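Local structure of DNA polymerase (Pyrobaculum calidifontis, 5MDN) at residues 1-5 / 127-133; 252-256 / 270-274; 444-450 / 460-465. The protein probably catalyses the template-directed extension of DNA from 2'-deoxyribonucleoside 5'-triphosphates, releasing diphosphate, as a family B DNA polymerase of a hyperthermophilic archaeon. All blocks are in the same frame, centred on the assembly; numbering follows the deposited sequence.

Interaction 1: residues 1-5 / 127-133; sequences MRFWP and PCAWNVV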
loop_
_atom_site.group_PDB
_atom_site.type_symbol
_atom_site.label_atom_id
_atom_site.label_comp_id
_atom_site.label_asym_id
_atom_site.label_seq_id
_atom_site.Cartn_x
_atom_site.Cartn_y
_atom_site.Cartn_z
ATOM N N MET A 1 -17.344 -29.326 -4.387
ATOM C CA MET A 1 -16.394 -28.681 -5.287
ATOM C C MET A 1 -15.379 -27.832 -4.511
ATOM O O MET A 1 -15.613 -27.470 -3.357
ATOM C CB MET A 1 -17.133 -27.821 -6.320
ATOM C CG MET A 1 -17.914 -26.650 -5.729
ATOM S SD MET A 1 -18.620 -25.565 -6.989
ATOM C CE MET A 1 -17.141 -24.758 -7.597
ATOM N N ARG A 2 -14.257 -27.519 -5.159
ATOM C CA ARG A 2 -13.234 -26.623 -4.634
ATOM C C ARG A 2 -13.176 -25.389 -5.528
ATOM O O ARG A 2 -13.240 -25.504 -6.755
ATOM C CB ARG A 2 -11.881 -27.354 -4.559
ATOM C CG ARG A 2 -11.498 -28.020 -5.876
ATOM C CD ARG A 2 -10.200 -28.818 -5.817
ATOM N NE ARG A 2 -9.694 -29.100 -7.160
ATOM C CZ ARG A 2 -8.473 -29.547 -7.426
ATOM N NH1 ARG A 2 -7.623 -29.772 -6.433
ATOM N NH2 ARG A 2 -8.101 -29.774 -8.681
ATOM N N PHE A 3 -13.065 -24.203 -4.920
ATOM C CA PHE A 3 -13.578 -23.002 -5.575
ATOM C C PHE A 3 -12.545 -21.913 -5.835
ATOM O O PHE A 3 -12.516 -21.374 -6.944
ATOM C CB PHE A 3 -14.741 -22.414 -4.763
ATOM C CG PHE A 3 -15.318 -21.179 -5.372
ATOM C CD1 PHE A 3 -15.659 -21.159 -6.715
ATOM C CD2 PHE A 3 -15.521 -20.041 -4.616
ATOM C CE1 PHE A 3 -16.183 -20.027 -7.290
ATOM C CE2 PHE A 3 -16.051 -18.906 -5.185
ATOM C CZ PHE A 3 -16.383 -18.899 -6.524
ATOM N N TRP A 4 -11.742 -21.519 -4.834
ATOM C CA TRP A 4 -10.766 -20.438 -5.011
ATOM C C TRP A 4 -11.413 -19.119 -5.428
ATOM O O TRP A 4 -11.603 -18.878 -6.626
ATOM C CB TRP A 4 -9.707 -20.820 -6.049
ATOM C CG TRP A 4 -8.619 -19.796 -6.197
ATOM C CD1 TRP A 4 -8.632 -18.705 -7.022
ATOM C CD2 TRP A 4 -7.365 -19.765 -5.514
ATOM N NE1 TRP A 4 -7.466 -17.995 -6.890
ATOM C CE2 TRP A 4 -6.671 -18.624 -5.970
ATOM C CE3 TRP A 4 -6.760 -20.586 -4.562
ATOM C CZ2 TRP A 4 -5.404 -18.290 -5.505
ATOM C CZ3 TRP A 4 -5.504 -20.251 -4.101
ATOM C CH2 TRP A 4 -4.842 -19.111 -4.568
ATOM N N PRO A 5 -11.732 -18.226 -4.488
ATOM C CA PRO A 5 -12.452 -16.995 -4.851
ATOM C C PRO A 5 -11.506 -15.917 -5.371
ATOM O O PRO A 5 -10.449 -15.667 -4.789
ATOM C CB PRO A 5 -13.109 -16.565 -3.531
ATOM C CG PRO A 5 -13.034 -17.773 -2.640
ATOM C CD PRO A 5 -11.763 -18.453 -3.038
ATOM N N PRO A 127 -10.533 -15.574 0.479
ATOM C CA PRO A 127 -10.164 -15.313 -0.917
ATOM C C PRO A 127 -8.769 -15.832 -1.223
ATOM O O PRO A 127 -7.911 -15.932 -0.343
ATOM C CB PRO A 127 -10.231 -13.786 -1.024
ATOM C CG PRO A 127 -9.993 -13.301 0.360
ATOM C CD PRO A 127 -10.533 -14.349 1.297
ATOM N N CYS A 128 -8.554 -16.162 -2.496
ATOM C CA CYS A 128 -7.269 -16.677 -2.966
ATOM C C CYS A 128 -6.846 -17.906 -2.165
ATOM O O CYS A 128 -5.693 -18.046 -1.755
ATOM C CB CYS A 128 -6.191 -15.595 -2.924
ATOM S SG CYS A 128 -6.525 -14.159 -3.959
ATOM N N ALA A 129 -7.802 -18.805 -1.943
ATOM C CA ALA A 129 -7.547 -20.068 -1.268
ATOM C C ALA A 129 -8.663 -21.031 -1.641
ATOM O O ALA A 129 -9.822 -20.626 -1.754
ATOM C CB ALA A 129 -7.469 -19.894 0.252
ATOM N N TRP A 130 -8.309 -22.298 -1.830
ATOM C CA TRP A 130 -9.297 -23.300 -2.210
ATOM C C TRP A 130 -10.273 -23.540 -1.063
ATOM O O TRP A 130 -9.879 -24.013 0.008
ATOM C CB TRP A 130 -8.611 -24.601 -2.607
ATOM C CG TRP A 130 -7.800 -24.521 -3.859
ATOM C CD1 TRP A 130 -6.443 -24.426 -3.953
ATOM C CD2 TRP A 130 -8.295 -24.552 -5.202
ATOM N NE1 TRP A 130 -6.061 -24.387 -5.272
ATOM C CE2 TRP A 130 -7.180 -24.463 -6.059
ATOM C CE3 TRP A 130 -9.572 -24.642 -5.762
ATOM C CZ2 TRP A 130 -7.306 -24.461 -7.447
ATOM C CZ3 TRP A 130 -9.694 -24.639 -7.138
ATOM C CH2 TRP A 130 -8.568 -24.550 -7.965
ATOM N N ASN A 131 -11.540 -23.217 -1.289
ATOM C CA ASN A 131 -12.606 -23.490 -0.338
ATOM C C ASN A 131 -13.373 -24.738 -0.756
ATOM O O ASN A 131 -13.368 -25.136 -1.922
ATOM C CB ASN A 131 -13.563 -22.298 -0.232
ATOM C CG ASN A 131 -12.919 -21.084 0.407
ATOM O OD1 ASN A 131 -13.235 -20.724 1.542
ATOM N ND2 ASN A 131 -12.018 -20.439 -0.323
ATOM N N VAL A 132 -14.042 -25.355 0.214
ATOM C CA VAL A 132 -14.872 -26.530 -0.021
ATOM C C VAL A 132 -16.329 -26.110 0.102
ATOM O O VAL A 132 -16.724 -25.499 1.103
ATOM C CB VAL A 132 -14.538 -27.666 0.961
ATOM C CG1 VAL A 132 -15.338 -28.914 0.623
ATOM C CG2 VAL A 132 -13.047 -27.962 0.943
ATOM N N VAL A 133 -17.126 -26.436 -0.912
ATOM C CA VAL A 133 -18.502 -25.961 -1.009
ATOM C C VAL A 133 -19.388 -27.092 -1.504
ATOM O O VAL A 133 -19.039 -27.790 -2.463
ATOM C CB VAL A 133 -18.637 -24.747 -1.952
ATOM C CG1 VAL A 133 -19.064 -23.516 -1.180
ATOM C CG2 VAL A 133 -17.337 -24.498 -2.710
#

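Interaction 2: residues 252-256 / 270-274; sequences RVDRL and VVGRA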
loop_
_atom_site.group_PDB
_atom_site.type_symbol
_atom_site.label_atom_id
_atom_site.label_comp_id
_atom_site.label_asym_id
_atom_site.label_seq_id
_atom_site.Cartn_x
_atom_site.Cartn_y
_atom_site.Cartn_z
ATOM N N ARG A 252 -17.043 -1.652 -21.165
ATOM C CA ARG A 252 -17.593 -2.893 -20.617
ATOM C C ARG A 252 -16.491 -3.944 -20.588
ATOM O O ARG A 252 -16.306 -4.704 -21.537
ATOM C CB ARG A 252 -18.785 -3.362 -21.440
ATOM C CG ARG A 252 -19.956 -2.402 -21.449
ATOM C CD ARG A 252 -21.088 -2.960 -22.292
ATOM N NE ARG A 252 -20.655 -3.240 -23.660
ATOM C CZ ARG A 252 -20.412 -4.460 -24.129
ATOM N NH1 ARG A 252 -20.567 -5.515 -23.340
ATOM N NH2 ARG A 252 -20.018 -4.627 -25.384
ATOM N N VAL A 253 -15.751 -3.994 -19.481
ATOM C CA VAL A 253 -14.607 -4.889 -19.367
ATOM C C VAL A 253 -14.810 -6.017 -18.357
ATOM O O VAL A 253 -14.069 -7.009 -18.415
ATOM C CB VAL A 253 -13.317 -4.110 -19.038
ATOM C CG1 VAL A 253 -12.946 -3.190 -20.189
ATOM C CG2 VAL A 253 -13.484 -3.326 -17.750
ATOM N N ASP A 254 -15.771 -5.910 -17.440
ATOM C CA ASP A 254 -15.921 -6.953 -16.436
ATOM C C ASP A 254 -16.631 -8.174 -17.028
ATOM O O ASP A 254 -17.066 -8.179 -18.183
ATOM C CB ASP A 254 -16.623 -6.396 -15.192
ATOM C CG ASP A 254 -18.115 -6.133 -15.383
ATOM O OD1 ASP A 254 -18.785 -6.775 -16.219
ATOM O OD2 ASP A 254 -18.639 -5.265 -14.653
ATOM N N ARG A 255 -16.746 -9.232 -16.223
ATOM C CA ARG A 255 -17.240 -10.514 -16.717
ATOM C C ARG A 255 -18.751 -10.563 -16.913
ATOM O O ARG A 255 -19.247 -11.554 -17.459
ATOM C CB ARG A 255 -16.780 -11.658 -15.807
ATOM C CG ARG A 255 -15.307 -11.990 -15.992
ATOM C CD ARG A 255 -15.024 -13.458 -15.694
ATOM N NE ARG A 255 -13.644 -13.825 -16.013
ATOM C CZ ARG A 255 -12.717 -14.185 -15.131
ATOM N NH1 ARG A 255 -13.003 -14.236 -13.837
ATOM N NH2 ARG A 255 -11.498 -14.504 -15.548
ATOM N N LEU A 256 -19.495 -9.548 -16.480
ATOM C CA LEU A 256 -20.928 -9.471 -16.749
ATOM C C LEU A 256 -21.244 -8.274 -17.640
ATOM O O LEU A 256 -22.277 -7.615 -17.489
ATOM C CB LEU A 256 -21.743 -9.416 -15.458
ATOM C CG LEU A 256 -21.719 -10.618 -14.504
ATOM C CD1 LEU A 256 -21.932 -11.924 -15.262
ATOM C CD2 LEU A 256 -20.443 -10.671 -13.667
ATOM N N VAL A 270 -13.607 -4.221 -10.913
ATOM C CA VAL A 270 -13.965 -4.820 -12.192
ATOM C C VAL A 270 -14.577 -6.172 -11.850
ATOM O O VAL A 270 -13.854 -7.131 -11.551
ATOM C CB VAL A 270 -12.762 -4.959 -13.131
ATOM C CG1 VAL A 270 -13.207 -5.468 -14.487
ATOM C CG2 VAL A 270 -12.038 -3.628 -13.271
ATOM N N VAL A 271 -15.912 -6.243 -11.875
ATOM C CA VAL A 271 -16.632 -7.387 -11.322
ATOM C C VAL A 271 -16.169 -8.679 -11.980
ATOM O O VAL A 271 -16.034 -8.764 -13.207
ATOM C CB VAL A 271 -18.146 -7.182 -11.482
ATOM C CG1 VAL A 271 -18.900 -8.462 -11.157
ATOM C CG2 VAL A 271 -18.622 -6.040 -10.596
ATOM N N GLY A 272 -15.928 -9.698 -11.158
ATOM C CA GLY A 272 -15.507 -10.998 -11.637
ATOM C C GLY A 272 -14.037 -11.124 -11.956
ATOM O O GLY A 272 -13.641 -12.111 -12.587
ATOM N N ARG A 273 -13.213 -10.167 -11.533
ATOM C CA ARG A 273 -11.773 -10.250 -11.732
ATOM C C ARG A 273 -11.090 -9.298 -10.760
ATOM O O ARG A 273 -11.722 -8.409 -10.184
ATOM C CB ARG A 273 -11.381 -9.938 -13.183
ATOM C CG ARG A 273 -12.266 -8.921 -13.884
ATOM C CD ARG A 273 -11.789 -8.676 -15.309
ATOM N NE ARG A 273 -11.804 -9.897 -16.111
ATOM C CZ ARG A 273 -12.538 -10.065 -17.207
ATOM N NH1 ARG A 273 -13.320 -9.087 -17.640
ATOM N NH2 ARG A 273 -12.486 -11.211 -17.873
ATOM N N ALA A 274 -9.786 -9.504 -10.582
ATOM C CA ALA A 274 -8.991 -8.757 -9.612
ATOM C C ALA A 274 -8.259 -7.622 -10.324
ATOM O O ALA A 274 -7.328 -7.864 -11.099
ATOM C CB ALA A 274 -8.009 -9.682 -8.898
#

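Interaction 3: residues 444-450 / 460-465; sequences EPDPPEG and RFRKAP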
loop_
_atom_site.group_PDB
_atom_site.type_symbol
_atom_site.label_atom_id
_atom_site.label_comp_id
_atom_site.label_asym_id
_atom_site.label_seq_id
_atom_site.Cartn_x
_atom_site.Cartn_y
_atom_site.Cartn_z
ATOM N N GLU A 444 -7.848 -3.993 41.341
ATOM C CA GLU A 444 -6.577 -4.705 41.269
ATOM C C GLU A 444 -6.539 -6.053 41.993
ATOM O O GLU A 444 -5.490 -6.396 42.548
ATOM C CB GLU A 444 -5.444 -3.818 41.785
ATOM C CG GLU A 444 -5.235 -2.552 40.965
ATOM C CD GLU A 444 -5.911 -1.343 41.563
ATOM O OE1 GLU A 444 -6.700 -1.519 42.512
ATOM O OE2 GLU A 444 -5.660 -0.221 41.079
ATOM N N PRO A 445 -7.633 -6.856 42.044
ATOM C CA PRO A 445 -7.445 -8.238 42.501
ATOM C C PRO A 445 -6.583 -9.005 41.515
ATOM O O PRO A 445 -7.010 -9.276 40.388
ATOM C CB PRO A 445 -8.870 -8.803 42.561
ATOM C CG PRO A 445 -9.737 -7.635 42.706
ATOM C CD PRO A 445 -9.071 -6.537 41.931
ATOM N N ASP A 446 -5.370 -9.347 41.919
ATOM C CA ASP A 446 -4.553 -10.263 41.136
ATOM C C ASP A 446 -5.199 -11.640 41.145
ATOM O O ASP A 446 -5.335 -12.240 42.220
ATOM C CB ASP A 446 -3.138 -10.333 41.704
ATOM C CG ASP A 446 -2.430 -8.992 41.674
ATOM O OD1 ASP A 446 -3.122 -7.953 41.691
ATOM O OD2 ASP A 446 -1.180 -8.976 41.634
ATOM N N PRO A 447 -5.622 -12.169 40.001
ATOM C CA PRO A 447 -6.223 -13.504 39.978
ATOM C C PRO A 447 -5.221 -14.548 40.434
ATOM O O PRO A 447 -4.004 -14.324 40.359
ATOM C CB PRO A 447 -6.606 -13.695 38.502
ATOM C CG PRO A 447 -6.678 -12.307 37.942
ATOM C CD PRO A 447 -5.623 -11.539 38.671
ATOM N N PRO A 448 -5.694 -15.689 40.941
ATOM C CA PRO A 448 -4.763 -16.746 41.376
ATOM C C PRO A 448 -3.741 -17.146 40.323
ATOM O O PRO A 448 -2.614 -17.514 40.680
ATOM C CB PRO A 448 -5.701 -17.906 41.726
ATOM C CG PRO A 448 -6.984 -17.248 42.108
ATOM C CD PRO A 448 -7.098 -16.029 41.233
ATOM N N GLU A 449 -4.098 -17.091 39.035
ATOM C CA GLU A 449 -3.145 -17.456 37.990
ATOM C C GLU A 449 -1.949 -16.511 37.956
ATOM O O GLU A 449 -0.861 -16.910 37.525
ATOM C CB GLU A 449 -3.834 -17.500 36.624
ATOM C CG GLU A 449 -4.920 -16.460 36.410
ATOM C CD GLU A 449 -6.292 -16.961 36.817
ATOM O OE1 GLU A 449 -6.502 -17.211 38.024
ATOM O OE2 GLU A 449 -7.159 -17.117 35.931
ATOM N N GLY A 450 -2.120 -15.273 38.400
ATOM C CA GLY A 450 -1.021 -14.340 38.548
ATOM C C GLY A 450 -1.146 -13.141 37.627
ATOM O O GLY A 450 -2.096 -12.998 36.859
ATOM N N ARG A 460 -0.368 -3.465 34.454
ATOM C CA ARG A 460 -0.547 -4.825 34.945
ATOM C C ARG A 460 -1.462 -5.608 34.014
ATOM O O ARG A 460 -2.459 -5.078 33.514
ATOM C CB ARG A 460 -1.118 -4.830 36.362
ATOM C CG ARG A 460 -1.604 -3.479 36.833
ATOM C CD ARG A 460 -1.932 -3.534 38.309
ATOM N NE ARG A 460 -2.816 -4.653 38.618
ATOM C CZ ARG A 460 -2.910 -5.229 39.812
ATOM N NH1 ARG A 460 -2.173 -4.796 40.827
ATOM N NH2 ARG A 460 -3.748 -6.241 39.991
ATOM N N PHE A 461 -1.114 -6.873 33.783
ATOM C CA PHE A 461 -1.814 -7.707 32.819
ATOM C C PHE A 461 -2.054 -9.096 33.390
ATOM O O PHE A 461 -1.260 -9.614 34.182
ATOM C CB PHE A 461 -1.039 -7.827 31.497
ATOM C CG PHE A 461 -0.947 -6.538 30.728
ATOM C CD1 PHE A 461 -0.005 -5.584 31.074
ATOM C CD2 PHE A 461 -1.786 -6.286 29.653
ATOM C CE1 PHE A 461 0.093 -4.399 30.371
ATOM C CE2 PHE A 461 -1.692 -5.098 28.944
ATOM C CZ PHE A 461 -0.750 -4.155 29.305
ATOM N N ARG A 462 -3.116 -9.719 32.978
ATOM C CA ARG A 462 -3.371 -11.004 33.490
ATOM C C ARG A 462 -2.624 -12.016 32.756
ATOM O O ARG A 462 -2.563 -11.984 31.589
ATOM C CB ARG A 462 -4.827 -11.347 33.327
ATOM C CG ARG A 462 -5.741 -10.207 33.647
ATOM C CD ARG A 462 -7.117 -10.494 33.113
ATOM N NE ARG A 462 -7.592 -11.757 33.619
ATOM C CZ ARG A 462 -8.530 -11.858 34.542
ATOM N NH1 ARG A 462 -9.071 -10.760 35.043
ATOM N NH2 ARG A 462 -8.917 -13.046 34.956
ATOM N N LYS A 463 -2.045 -12.928 33.486
ATOM C CA LYS A 463 -1.357 -14.068 32.948
ATOM C C LYS A 463 -2.347 -15.121 32.456
ATOM O O LYS A 463 -2.048 -15.863 31.558
ATOM C CB LYS A 463 -0.575 -14.658 34.095
ATOM C CG LYS A 463 0.815 -15.158 33.789
ATOM C CD LYS A 463 1.675 -15.221 35.046
ATOM C CE LYS A 463 2.690 -16.363 34.969
ATOM N NZ LYS A 463 3.619 -16.470 36.130
ATOM N N ALA A 464 -3.505 -15.116 33.129
ATOM C CA ALA A 464 -4.743 -15.897 33.105
ATOM C C ALA A 464 -5.095 -16.714 31.924
ATOM O O ALA A 464 -4.453 -17.686 31.639
ATOM C CB ALA A 464 -5.898 -14.992 33.532
ATOM N N PRO A 465 -6.195 -16.369 31.302
ATOM C CA PRO A 465 -6.710 -16.956 30.093
ATOM C C PRO A 465 -6.137 -16.074 29.019
ATOM O O PRO A 465 -6.297 -14.896 29.070
ATOM C CB PRO A 465 -8.178 -16.706 30.234
ATOM C CG PRO A 465 -8.248 -15.433 30.964
ATOM C CD PRO A 465 -7.115 -15.422 31.914
#

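Interaction 1: residues 1-5 / 127-133
Two tryptophans dominate this contact near the amino terminus. Trp4, the residue most covered by the contact, lies with one ring face over the backbone of Cys128 and Ala129 (CH2 of Trp4 to O of Cys128, 3.1 Å). Its edge points at the face of Trp130 in an edge-to-face pair, the Trp4 six-membered and Trp130 five-membered ring centroids lying 5.2 Å apart with planes at 55°. CB of Trp4 adds a CH-pi contact 4.0 Å from the Trp130 six-membered ring centroid. O of Pro5 accepts a hydrogen bond from N of Cys128 (3.0 Å). At the other end the backbones run antiparallel, N of Met1 donating to O of Val133 (3.0 Å) and N of Val133 to O of Met1 (3.1 Å), a single beta bridge centred on Arg2 and Val132. Trp130 NE1 donates a hydrogen bond to O of Phe159. The contact thus joins the lead-in to strand 5-12, which carries the magnesium ligand Asp7, to the start of strand 131-141, the two outermost strands of a five-stranded mixed sheet. Phe3 and Val133 meet Leu33 of strand 30-35 and Trp152 of strand 144-155, while Trp4 and Cys128 pack on Ile352 of helix 326-356.

Interaction 2: residues 252-256 / 270-274
Arg255 and Arg273 reach across this contact, Arg255 extended and Arg273 bent. Arg255 (chi1 m, then t and t) runs nearly straight beside Gly272; Arg273 has chi1 between wells at 33° and bends at chi3 (p), which brings its guanidinium face over CG of Arg255. NE of Arg255 and NH2 of Arg273 approach to 3.4 Å, a like-charge proximity offset by Asp223, which forms salt bridges with both, and by Asp225, which forms a salt bridge with NH2 of Arg255. Asp254, chi1 p, folds back so that OD1 accepts from N of Leu256 (2.9 Å), an Asx turn, and also from N of Gly258. N of Arg255 donates to O of Val271 (3.1 Å), within the type II turn Val270-Arg273, where Gly272 has positive phi and a CB would clash with CB of Arg255. N of Gly272 is hydrogen-bonded to OD2 of the magnesium ligand Asp7. Val253 and Arg273 rest on helix 209-222, Leu256 and Val271 touch Phe22 of strand 17-24, and the turn leads into edge strand 274-277 of the exonuclease-domain sheet.

Interaction 3: residues 444-450 / 460-465
Strands 451-453 and 460-462 form a small antiparallel two-stranded sheet, and this surface contact joins the loop entering the first strand to the second strand and the residues after it. Arg460 comes first and buries most surface. Its guanidinium face lies over CB of Glu444, and NH2 of Arg460 makes a very short salt bridge of 2.5 Å to OD1 of Asp446, together with a weak hydrogen bond of 3.1 Å to O of Glu444. One nitrogen thus meets both a carboxylate and a backbone carbonyl of the same loop. Phe461 points away from the loop, toward Val530 and Ser533 of helix 528-551, so the strand separates a buried aromatic side from the charged side facing 444-450. Arg462 returns to the loop: the face of its guanidinium lies over CG of Pro447, with NH2 of Arg462 3.8 Å from that CG, while its backbone O accepts from Asn433. At Lys463 the strand has ended, yet the backbone still reaches Gly450 through a weak but nearly straight hydrogen bond, N of Lys463 to O of Gly450, 3.4 Å with an angle of 170°. Gly450 closes a type I turn from Pro447, and its positive phi suits glycine. The Lys463 aliphatic chain passes the Glu449 carbonyl, CD of Lys463 lying 3.9 Å from O of Glu449. Ala464 then packs against the side chain of Glu449, CB of Ala464 standing 3.4 Å from CG of Glu449.

The three contacts follow one another along the chain without interleaving. Interactions 1 and 2 lie on the same side of the chain's centre, centres about 19 Å apart and nearest atoms about 7 Å; interaction 2 lies beside the magnesium site of Asp7 and Asp363, interaction 1 only near it. Strand 5-12, which carries Asp7, begins at the end of segment 1-5, and strand 17-24 of the same five-stranded sheet touches interaction 2; the amino-terminal sheet thereby meets the exonuclease domain. Interaction 3 is remote, its centre about 42 Å from that of interaction 1 and about 53 Å from that of interaction 2, on the surface of the polymerase region, away from the annotated metal sites.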